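Local coordinates for protein beta-galactosidase (Geobacillus stearothermophilus, PDB 4OIF) that probably hydrolyses terminal non-reducing beta-D-galactose residues from beta-D-galactosides, as a zinc-containing, homotrimeric member of glycoside hydrolase family 42, at residues D308-L313 and Y417-N422. Residues are numbered along the deposited sequence; the frame is centred on the assembly and turned at random.
Sequences DLYRSL and YDWENN
Trp419 meets Tyr310 edge to edge, CH2 standing 4.4 Å from Tyr310 CE1 near the plane of both rings. One face of the indole is taken by Tyr417, whose CE2 sits 3.4 Å above the indole plane and over its centre, and Trp419 CE2 lies in the plane of the tyrosine ring, which therefore meets the indole edge-on. These aromatics join the TIM barrel, through its helix 296-312, to the start of helix 419-427 in the trimerisation domain. Leu309 reaches across to meet Trp419 from the barrel side. Its CG stands anti to the backbone N (chi1 173°), which carries the branch point across to the aromatics; from there CD2 lies 4.1 Å from Trp419 CH2, and CD1 approaches Tyr417 CD2 obliquely. Pro265 packs against Leu309, Tyr417 and Trp419 alike. The seam is buried and apolar, and its polar ends are tied elsewhere: Trp419 NE1 to Phe266 O, Tyr310 OH to Met257 O. Tyr310 lies about 10 Å, side chain to side chain, from Glu158, the predicted proton donor. Asp418 N-caps helix 419-427, accepting from Asn421 N. The Tyr417 hydroxyl takes a bond from its own segment: Asn422 ND2 donates to Tyr417 OH at 2.8 Å, with the oxygen in the amide plane.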
ATOM      1  N   ASP A 308     -16.031  28.864  -8.062  1.00  7.77           N
ATOM      2  CA  ASP A 308     -16.937  29.664  -7.272  1.00  8.76           C
ATOM      3  C   ASP A 308     -16.310  29.928  -5.909  1.00 17.76           C
ATOM      4  O   ASP A 308     -16.392  31.044  -5.359  1.00 14.28           O
ATOM      5  CB  ASP A 308     -18.285  28.967  -7.160  1.00  7.71           C
ATOM      6  CG  ASP A 308     -19.034  28.956  -8.483  1.00 15.19           C
ATOM      7  OD1 ASP A 308     -18.654  29.726  -9.395  1.00 10.46           O
ATOM      8  OD2 ASP A 308     -19.998  28.182  -8.622  1.00 10.96           O
ATOM      9  N   LEU A 309     -15.646  28.910  -5.382  1.00 11.83           N
ATOM     10  CA  LEU A 309     -14.987  29.074  -4.105  1.00  9.16           C
ATOM     11  C   LEU A 309     -13.936  30.192  -4.174  1.00 12.98           C
ATOM     12  O   LEU A 309     -13.962  31.135  -3.373  1.00 15.78           O
ATOM     13  CB  LEU A 309     -14.355  27.747  -3.660  1.00 10.14           C
ATOM     14  CG  LEU A 309     -13.483  27.803  -2.399  1.00 16.40           C
ATOM     15  CD1 LEU A 309     -14.266  28.279  -1.177  1.00  8.23           C
ATOM     16  CD2 LEU A 309     -12.850  26.457  -2.143  1.00 11.23           C
ATOM     17  N   TYR A 310     -13.036  30.105  -5.147  1.00 14.96           N
ATOM     18  CA  TYR A 310     -11.895  31.017  -5.199  1.00 14.99           C
ATOM     19  C   TYR A 310     -12.259  32.429  -5.669  1.00 11.56           C
ATOM     20  O   TYR A 310     -11.614  33.407  -5.288  1.00  6.19           O
ATOM     21  CB  TYR A 310     -10.794  30.426  -6.081  1.00 10.70           C
ATOM     22  CG  TYR A 310     -10.081  29.270  -5.411  1.00 17.64           C
ATOM     23  CD1 TYR A 310     -10.179  29.085  -4.034  1.00 16.41           C
ATOM     24  CD2 TYR A 310      -9.312  28.372  -6.144  1.00 12.33           C
ATOM     25  CE1 TYR A 310      -9.539  28.042  -3.402  1.00 14.06           C
ATOM     26  CE2 TYR A 310      -8.661  27.319  -5.517  1.00 15.61           C
ATOM     27  CZ  TYR A 310      -8.788  27.156  -4.143  1.00 16.82           C
ATOM     28  OH  TYR A 310      -8.164  26.116  -3.492  1.00 13.12           O
ATOM     29  N   ARG A 311     -13.298  32.541  -6.483  1.00  8.53           N
ATOM     30  CA  ARG A 311     -13.830  33.851  -6.809  1.00 11.87           C
ATOM     31  C   ARG A 311     -14.367  34.461  -5.529  1.00 10.36           C
ATOM     32  O   ARG A 311     -14.022  35.587  -5.177  1.00 13.22           O
ATOM     33  CB  ARG A 311     -14.931  33.772  -7.870  1.00  9.34           C
ATOM     34  CG  ARG A 311     -15.420  35.141  -8.374  1.00  6.30           C
ATOM     35  CD  ARG A 311     -16.778  35.024  -9.024  1.00  7.13           C
ATOM     36  NE  ARG A 311     -17.730  34.428  -8.095  1.00 12.95           N
ATOM     37  CZ  ARG A 311     -18.222  33.199  -8.197  1.00  9.88           C
ATOM     38  NH1 ARG A 311     -17.862  32.415  -9.210  1.00  8.18           N
ATOM     39  NH2 ARG A 311     -19.072  32.759  -7.278  1.00  7.32           N
ATOM     40  N   SER A 312     -15.177  33.694  -4.808  1.00 10.69           N
ATOM     41  CA  SER A 312     -15.852  34.241  -3.640  1.00 12.19           C
ATOM     42  C   SER A 312     -14.931  34.671  -2.489  1.00 17.16           C
ATOM     43  O   SER A 312     -15.339  35.484  -1.668  1.00 21.95           O
ATOM     44  CB  SER A 312     -16.882  33.237  -3.123  1.00 10.78           C
ATOM     45  OG  SER A 312     -17.900  33.025  -4.087  1.00 12.40           O
ATOM     46  N   LEU A 313     -13.708  34.144  -2.417  1.00 20.65           N
ATOM     47  CA  LEU A 313     -12.779  34.519  -1.334  1.00 14.28           C
ATOM     48  C   LEU A 313     -12.625  36.024  -1.137  1.00 17.82           C
ATOM     49  O   LEU A 313     -12.580  36.519  -0.007  1.00 15.00           O
ATOM     50  CB  LEU A 313     -11.404  33.916  -1.576  1.00  5.72           C
ATOM     51  CG  LEU A 313     -11.392  32.434  -1.233  1.00 18.26           C
ATOM     52  CD1 LEU A 313     -10.094  31.796  -1.677  1.00 11.67           C
ATOM     53  CD2 LEU A 313     -11.628  32.244   0.272  1.00 10.95           C
ATOM     54  N   TYR A 417     -18.214  26.572   3.280  1.00 11.08           N
ATOM     55  CA  TYR A 417     -17.106  25.646   3.394  1.00  6.25           C
ATOM     56  C   TYR A 417     -16.150  26.149   4.478  1.00 12.97           C
ATOM     57  O   TYR A 417     -15.976  27.355   4.638  1.00  5.81           O
ATOM     58  CB  TYR A 417     -16.385  25.519   2.058  1.00 12.80           C
ATOM     59  CG  TYR A 417     -15.101  24.729   2.121  1.00 15.18           C
ATOM     60  CD1 TYR A 417     -15.128  23.346   2.231  1.00 14.58           C
ATOM     61  CD2 TYR A 417     -13.860  25.361   2.051  1.00 16.31           C
ATOM     62  CE1 TYR A 417     -13.960  22.605   2.272  1.00 18.35           C
ATOM     63  CE2 TYR A 417     -12.681  24.628   2.099  1.00 14.23           C
ATOM     64  CZ  TYR A 417     -12.743  23.242   2.208  1.00 18.77           C
ATOM     65  OH  TYR A 417     -11.599  22.472   2.265  1.00 16.06           O
ATOM     66  N   ASP A 418     -15.541  25.232   5.225  1.00 12.14           N
ATOM     67  CA  ASP A 418     -14.603  25.610   6.280  1.00 12.26           C
ATOM     68  C   ASP A 418     -13.394  24.659   6.301  1.00 11.94           C
ATOM     69  O   ASP A 418     -13.543  23.437   6.455  1.00 10.68           O
ATOM     70  CB  ASP A 418     -15.317  25.627   7.634  1.00 11.57           C
ATOM     71  CG  ASP A 418     -14.480  26.245   8.734  1.00  8.87           C
ATOM     72  OD1 ASP A 418     -14.406  27.483   8.801  1.00 15.28           O
ATOM     73  OD2 ASP A 418     -13.909  25.497   9.547  1.00 15.15           O
ATOM     74  N   TRP A 419     -12.206  25.237   6.126  1.00 14.24           N
ATOM     75  CA  TRP A 419     -10.942  24.493   6.079  1.00 13.75           C
ATOM     76  C   TRP A 419     -10.659  23.780   7.391  1.00 11.33           C
ATOM     77  O   TRP A 419     -10.255  22.615   7.408  1.00 16.42           O
ATOM     78  CB  TRP A 419      -9.770  25.431   5.738  1.00 11.58           C
ATOM     79  CG  TRP A 419      -9.377  25.471   4.263  1.00 18.72           C
ATOM     80  CD1 TRP A 419      -8.441  24.685   3.644  1.00  9.49           C
ATOM     81  CD2 TRP A 419      -9.889  26.353   3.247  1.00 17.32           C
ATOM     82  NE1 TRP A 419      -8.349  25.015   2.314  1.00 14.81           N
ATOM     83  CE2 TRP A 419      -9.219  26.038   2.043  1.00 18.15           C
ATOM     84  CE3 TRP A 419     -10.842  27.383   3.241  1.00 13.17           C
ATOM     85  CZ2 TRP A 419      -9.484  26.706   0.836  1.00 14.89           C
ATOM     86  CZ3 TRP A 419     -11.102  28.052   2.041  1.00 14.63           C
ATOM     87  CH2 TRP A 419     -10.424  27.710   0.857  1.00 10.59           C
ATOM     88  N   GLU A 420     -10.856  24.487   8.494  1.00  9.24           N
ATOM     89  CA  GLU A 420     -10.585  23.900   9.789  1.00 11.27           C
ATOM     90  C   GLU A 420     -11.551  22.738  10.044  1.00  9.66           C
ATOM     91  O   GLU A 420     -11.156  21.706  10.574  1.00  7.05           O
ATOM     92  CB  GLU A 420     -10.649  24.971  10.886  1.00 11.23           C
ATOM     93  CG  GLU A 420      -9.419  25.900  10.859  1.00 12.30           C
ATOM     94  CD  GLU A 420      -9.461  27.057  11.865  1.00 20.85           C
ATOM     95  OE1 GLU A 420     -10.519  27.331  12.471  1.00 13.09           O
ATOM     96  OE2 GLU A 420      -8.409  27.698  12.047  1.00 16.73           O
ATOM     97  N   ASN A 421     -12.803  22.895   9.630  1.00  8.56           N
ATOM     98  CA  ASN A 421     -13.773  21.807   9.687  1.00 10.52           C
ATOM     99  C   ASN A 421     -13.331  20.591   8.869  1.00  8.83           C
ATOM    100  O   ASN A 421     -13.459  19.454   9.312  1.00 10.60           O
ATOM    101  CB  ASN A 421     -15.143  22.291   9.206  1.00  9.68           C
ATOM    102  CG  ASN A 421     -16.190  21.197   9.242  1.00  8.55           C
ATOM    103  OD1 ASN A 421     -16.472  20.626  10.296  1.00  9.95           O
ATOM    104  ND2 ASN A 421     -16.789  20.914   8.093  1.00  9.50           N
ATOM    105  N   ASN A 422     -12.815  20.839   7.673  1.00  7.73           N
ATOM    106  CA  ASN A 422     -12.256  19.778   6.851  1.00  8.51           C
ATOM    107  C   ASN A 422     -11.136  19.028   7.596  1.00  5.22           C
ATOM    108  O   ASN A 422     -11.150  17.797   7.704  1.00  8.02           O
ATOM    109  CB  ASN A 422     -11.739  20.369   5.533  1.00  6.74           C
ATOM    110  CG  ASN A 422     -11.757  19.369   4.391  1.00  8.12           C
ATOM    111  OD1 ASN A 422     -11.783  18.162   4.607  1.00 14.03           O
ATOM    112  ND2 ASN A 422     -11.726  19.872   3.166  1.00  9.31           N
TER